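Local structure of UBP3-associated protein BRE5 (Saccharomyces cerevisiae, 2QIY) at residues F36-E42 / F137-D142; K102-A108 / Q124-P130. The protein cleaves ubiquitin together with the protease UBP3, leading to mono-ubiquitinated sec23, and is seen here through its N-terminal NTF2-like domain, paired as a dimer. One frame throughout, in Å; residues are numbered along the deposited sequence.

Interaction 1: F36-E42 / F137-D142; sequences FYASTAE and FDITND
Tyr37 reaches across to Asp142 and gives its hydroxyl proton to the carboxylate, OH to OD2 2.6 Å. The bond uses the anti lone pair of OD2, and ring and carboxylate lie 8° apart, nearly coplanar, with the oxygen at the ring's edge. Ile139 comes over one face of the same ring: its CD1 sits above the centre, 3.9 Å from the centroid, as a CH-pi contact, while its CG2 touches CE1. With CG1 beside the backbone N and CG2 anti to it (chi1 -56°), both branches of Ile139 meet the aromatic ring. Asp142 stretches its carboxylate out to the hydroxyl because CG stands anti to the backbone N (chi1 179°); OD2 also takes a hydrogen bond from Tyr22, so two phenols grip one oxygen. A phenylalanine in place of Tyr37 would probably keep the packing on Ile139 but leave OD2 with one of these two mates gone and the carboxylate freer to turn.

Behind the side chains the strands run parallel. Ile139 N bonds to Phe36 O (2.8 Å), and Ala38 N to Ile139 O (2.9 Å). A type I turn from Ala38 to Ala41 then interrupts the pairing, which resumes where Glu42 N meets Thr140 O (3.0 Å); the return bond from Asp142 N to Glu42 O is weak. At the other end a water donates to both Phe36 O and Phe137 O.

Glu42 OE1 accepts a hydrogen bond from Tyr96 N of the second subunit. Thr140 and Asn141 form a classic beta bulge opposite Ile127 of strand 120-130. Helix 68-77 meets Tyr37 through Ile71 and Phe75, and helix 11-28 packs on Ile139 through Phe18 and Tyr22.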
# COMPACT_ATOMS: atom_id res chain seq x y z
N PHE A 36 9.91 18.67 2.49
CA PHE A 36 9.69 17.90 1.26
C PHE A 36 8.21 17.64 0.98
O PHE A 36 7.85 17.00 -0.02
CB PHE A 36 10.57 16.65 1.31
CG PHE A 36 12.06 17.02 1.31
CD1 PHE A 36 12.73 17.31 2.51
CD2 PHE A 36 12.75 17.17 0.11
CE1 PHE A 36 14.08 17.68 2.51
CE2 PHE A 36 14.11 17.53 0.09
CZ PHE A 36 14.78 17.79 1.29
N TYR A 37 7.36 18.20 1.84
CA TYR A 37 5.91 18.06 1.70
C TYR A 37 5.30 19.34 1.16
O TYR A 37 5.80 20.43 1.45
CB TYR A 37 5.28 17.75 3.06
CG TYR A 37 5.59 16.38 3.61
CD1 TYR A 37 4.65 15.34 3.52
CD2 TYR A 37 6.80 16.12 4.24
CE1 TYR A 37 4.90 14.07 4.07
CE2 TYR A 37 7.06 14.86 4.78
CZ TYR A 37 6.11 13.84 4.68
OH TYR A 37 6.36 12.59 5.21
N ALA A 38 4.20 19.20 0.43
CA ALA A 38 3.38 20.34 0.00
C ALA A 38 2.82 21.00 1.24
O ALA A 38 2.67 20.36 2.29
CB ALA A 38 2.26 19.87 -0.90
N SER A 39 2.51 22.29 1.14
CA SER A 39 1.97 23.01 2.28
C SER A 39 0.70 22.36 2.85
O SER A 39 0.48 22.42 4.07
CB SER A 39 1.72 24.48 1.92
OG SER A 39 0.76 24.59 0.89
N THR A 40 -0.11 21.78 1.97
CA THR A 40 -1.39 21.15 2.36
C THR A 40 -1.31 19.62 2.40
O THR A 40 -2.35 18.92 2.34
CB THR A 40 -2.55 21.60 1.43
OG1 THR A 40 -2.24 21.24 0.08
CG2 THR A 40 -2.77 23.11 1.54
N ALA A 41 -0.10 19.08 2.48
CA ALA A 41 0.07 17.61 2.47
C ALA A 41 -0.70 16.88 3.58
O ALA A 41 -0.92 17.42 4.66
CB ALA A 41 1.56 17.24 2.58
N GLU A 42 -1.06 15.62 3.32
CA GLU A 42 -1.65 14.72 4.31
C GLU A 42 -0.69 13.60 4.65
O GLU A 42 -0.11 12.97 3.76
CB GLU A 42 -2.96 14.12 3.78
CG GLU A 42 -3.90 15.26 3.38
CD GLU A 42 -5.36 14.88 3.22
OE1 GLU A 42 -5.77 13.73 3.50
OE2 GLU A 42 -6.11 15.79 2.82
N PHE A 137 9.73 17.60 -6.93
CA PHE A 137 8.42 17.13 -6.52
C PHE A 137 8.20 17.41 -5.04
O PHE A 137 9.16 17.37 -4.25
CB PHE A 137 8.30 15.61 -6.72
CG PHE A 137 8.24 15.19 -8.16
CD1 PHE A 137 9.40 14.92 -8.85
CD2 PHE A 137 7.01 15.08 -8.81
CE1 PHE A 137 9.34 14.53 -10.20
CE2 PHE A 137 6.94 14.68 -10.14
CZ PHE A 137 8.11 14.42 -10.84
N ASP A 138 6.95 17.67 -4.68
CA ASP A 138 6.54 17.77 -3.28
C ASP A 138 5.66 16.57 -2.95
O ASP A 138 4.81 16.16 -3.76
CB ASP A 138 5.71 19.02 -3.03
CG ASP A 138 6.55 20.31 -2.89
OD1 ASP A 138 7.80 20.27 -2.88
OD2 ASP A 138 5.92 21.37 -2.79
N ILE A 139 5.84 16.02 -1.75
CA ILE A 139 4.93 14.98 -1.24
C ILE A 139 3.56 15.59 -0.89
O ILE A 139 3.48 16.49 -0.08
CB ILE A 139 5.49 14.31 0.06
CG1 ILE A 139 6.88 13.75 -0.18
CG2 ILE A 139 4.57 13.19 0.50
CD1 ILE A 139 7.60 13.39 1.13
N THR A 140 2.50 15.10 -1.51
CA THR A 140 1.16 15.57 -1.14
C THR A 140 0.44 14.60 -0.22
O THR A 140 -0.50 14.97 0.49
CB THR A 140 0.27 15.89 -2.36
OG1 THR A 140 0.08 14.71 -3.15
CG2 THR A 140 0.90 17.00 -3.19
N ASN A 141 0.88 13.34 -0.26
CA ASN A 141 0.26 12.25 0.51
C ASN A 141 1.29 11.24 0.91
O ASN A 141 2.19 10.89 0.12
CB ASN A 141 -0.80 11.51 -0.33
CG ASN A 141 -1.96 12.37 -0.65
OD1 ASN A 141 -2.98 12.38 0.07
ND2 ASN A 141 -1.84 13.13 -1.71
N ASP A 142 1.15 10.75 2.13
CA ASP A 142 2.10 9.80 2.71
C ASP A 142 1.33 8.98 3.74
O ASP A 142 0.93 9.53 4.76
CB ASP A 142 3.20 10.61 3.38
CG ASP A 142 4.26 9.75 4.06
OD1 ASP A 142 4.07 8.52 4.17
OD2 ASP A 142 5.29 10.34 4.46
O HOH W 1 9.46 15.94 -1.97

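Interaction 2: K102-A108 / Q124-P130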
# COMPACT_ATOMS: atom_id res chain seq x y z
N LYS A 102 1.05 14.00 -14.53
CA LYS A 102 2.41 14.42 -14.15
C LYS A 102 2.79 14.13 -12.69
O LYS A 102 3.96 14.23 -12.31
CB LYS A 102 2.62 15.91 -14.47
CG LYS A 102 2.63 16.25 -15.97
CD LYS A 102 3.77 15.55 -16.70
CE LYS A 102 3.88 15.98 -18.16
NZ LYS A 102 2.86 15.34 -19.08
N SER A 103 1.80 13.79 -11.87
CA SER A 103 2.07 13.36 -10.49
C SER A 103 2.43 11.88 -10.48
O SER A 103 2.14 11.16 -11.45
CB SER A 103 0.85 13.64 -9.61
OG SER A 103 0.64 15.04 -9.51
N ILE A 104 3.06 11.42 -9.39
CA ILE A 104 3.51 10.04 -9.31
C ILE A 104 2.97 9.38 -8.04
O ILE A 104 3.14 9.91 -6.95
CB ILE A 104 5.05 9.93 -9.32
CG1 ILE A 104 5.65 10.71 -10.49
CG2 ILE A 104 5.48 8.44 -9.37
CD1 ILE A 104 7.14 10.95 -10.36
N LEU A 105 2.31 8.24 -8.22
CA LEU A 105 1.85 7.36 -7.13
C LEU A 105 2.91 6.31 -6.89
O LEU A 105 3.29 5.61 -7.83
CB LEU A 105 0.57 6.64 -7.59
CG LEU A 105 -0.51 6.07 -6.64
CD1 LEU A 105 -1.28 4.84 -7.18
CD2 LEU A 105 -0.20 6.01 -5.13
N ILE A 106 3.40 6.21 -5.65
CA ILE A 106 4.41 5.23 -5.30
C ILE A 106 3.90 4.33 -4.17
O ILE A 106 3.36 4.82 -3.18
CB ILE A 106 5.74 5.91 -4.86
CG1 ILE A 106 6.26 6.86 -5.93
CG2 ILE A 106 6.80 4.85 -4.50
CD1 ILE A 106 7.50 7.70 -5.50
N MET A 107 4.07 3.02 -4.29
CA MET A 107 3.83 2.16 -3.12
C MET A 107 5.09 1.38 -2.80
O MET A 107 5.70 0.80 -3.70
CB MET A 107 2.76 1.12 -3.40
CG MET A 107 1.39 1.60 -3.58
SD MET A 107 0.45 0.09 -3.95
CE MET A 107 0.40 -0.65 -2.35
N ALA A 108 5.46 1.35 -1.52
CA ALA A 108 6.64 0.62 -1.08
C ALA A 108 6.21 -0.40 -0.04
O ALA A 108 5.25 -0.17 0.70
CB ALA A 108 7.62 1.58 -0.48
N GLN A 124 3.77 1.42 2.47
CA GLN A 124 3.72 2.88 2.58
C GLN A 124 3.46 3.43 1.19
O GLN A 124 4.13 3.03 0.23
CB GLN A 124 5.02 3.46 3.17
CG GLN A 124 4.94 5.00 3.44
CD GLN A 124 6.02 5.53 4.40
OE1 GLN A 124 6.02 6.72 4.77
NE2 GLN A 124 6.92 4.66 4.82
N THR A 125 2.52 4.38 1.09
CA THR A 125 2.16 4.93 -0.21
C THR A 125 2.38 6.43 -0.20
O THR A 125 2.08 7.08 0.80
CB THR A 125 0.68 4.61 -0.51
OG1 THR A 125 0.59 3.20 -0.74
CG2 THR A 125 0.23 5.31 -1.74
N PHE A 126 2.90 6.94 -1.30
CA PHE A 126 3.14 8.38 -1.48
C PHE A 126 2.53 8.89 -2.77
O PHE A 126 2.41 8.14 -3.76
CB PHE A 126 4.64 8.62 -1.66
CG PHE A 126 5.48 8.10 -0.53
CD1 PHE A 126 5.93 6.77 -0.55
CD2 PHE A 126 5.85 8.94 0.53
CE1 PHE A 126 6.73 6.29 0.49
CE2 PHE A 126 6.68 8.46 1.55
CZ PHE A 126 7.10 7.14 1.52
N ILE A 127 2.16 10.17 -2.77
CA ILE A 127 1.86 10.87 -4.03
C ILE A 127 2.80 12.07 -4.12
O ILE A 127 2.91 12.85 -3.16
CB ILE A 127 0.39 11.35 -4.14
CG1 ILE A 127 -0.54 10.14 -4.15
CG2 ILE A 127 0.19 12.16 -5.45
CD1 ILE A 127 -0.43 9.36 -5.38
N LEU A 128 3.50 12.16 -5.24
CA LEU A 128 4.44 13.25 -5.54
C LEU A 128 3.83 14.16 -6.60
O LEU A 128 3.40 13.70 -7.67
CB LEU A 128 5.77 12.70 -6.07
CG LEU A 128 6.46 11.62 -5.23
CD1 LEU A 128 7.85 11.40 -5.80
CD2 LEU A 128 6.54 12.04 -3.76
N LEU A 129 3.82 15.45 -6.30
CA LEU A 129 3.27 16.46 -7.20
C LEU A 129 4.41 17.34 -7.74
O LEU A 129 5.18 17.90 -6.97
CB LEU A 129 2.28 17.32 -6.41
CG LEU A 129 1.65 18.50 -7.15
CD1 LEU A 129 0.59 18.03 -8.11
CD2 LEU A 129 1.04 19.46 -6.14
N PRO A 130 4.51 17.49 -9.07
CA PRO A 130 5.67 18.27 -9.54
C PRO A 130 5.57 19.74 -9.15
O PRO A 130 4.48 20.27 -8.98
CB PRO A 130 5.62 18.12 -11.07
CG PRO A 130 4.21 17.66 -11.39
CD PRO A 130 3.63 17.03 -10.16
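Leu105 turns its CG anti to the backbone N (chi1 -156°), and Ile127 bends back at chi2 (-70°), which brings CD2 of the leucine to 3.4 Å from CD1 of the isoleucine. The same CD2 lies 3.5 Å from Thr125 CG2; both carbon pairs are tighter than usual. Further along this face Met107 and Thr125 run side by side, CG against OG1 at 3.4 Å, and that buried hydroxyl has no polar partner in the model. The other face carries Ile104, Ile106, Phe126 and Leu128, where CD1 of Ile106 meets CD1 of Leu128 at 3.7 Å. Three hydrogen-bonded pairs, Ile104 with Leu128, Ile106 with Phe126 and Ala108 with Gln124, each make two backbone bonds, and the two segments run antiparallel, 165° between their directions.

Helix 11-28 lies against the Phe126 face, Phe18 and Tyr22 meeting that ring edge-to-face. Leu105, Met107, Thr125 and Ile127 instead face the second subunit, with Ile127 on its own counterpart there. This is part of the antiparallel hairpin of strands 103-114 and 120-130, inside the curved sheet of the NTF2 fold, one side holding helix 11-28 and the other serving the dimer.

From the N terminus the chain runs through helix 11-28 to segment 36-42, the first half of interaction 1, which turns a corner at Ser39 and Thr40. It continues along strand 41-46 and passes through strand 62-66, helix 68-77 and strand 85-97 before entering the hairpin, whose strands 103-114 and 120-130 pair in interaction 2 and close a short loop of 15 residues. Only afterwards does 137-142 return to 36-42, closing a loop of 94 residues that contains the whole hairpin. The two contacts nest without crossing. They share a border: Thr140 N to Ile127 O and Asp138 O to Leu129 N link strands 137-147 and 120-130, making one continuous sheet whose surface also meets the second subunit.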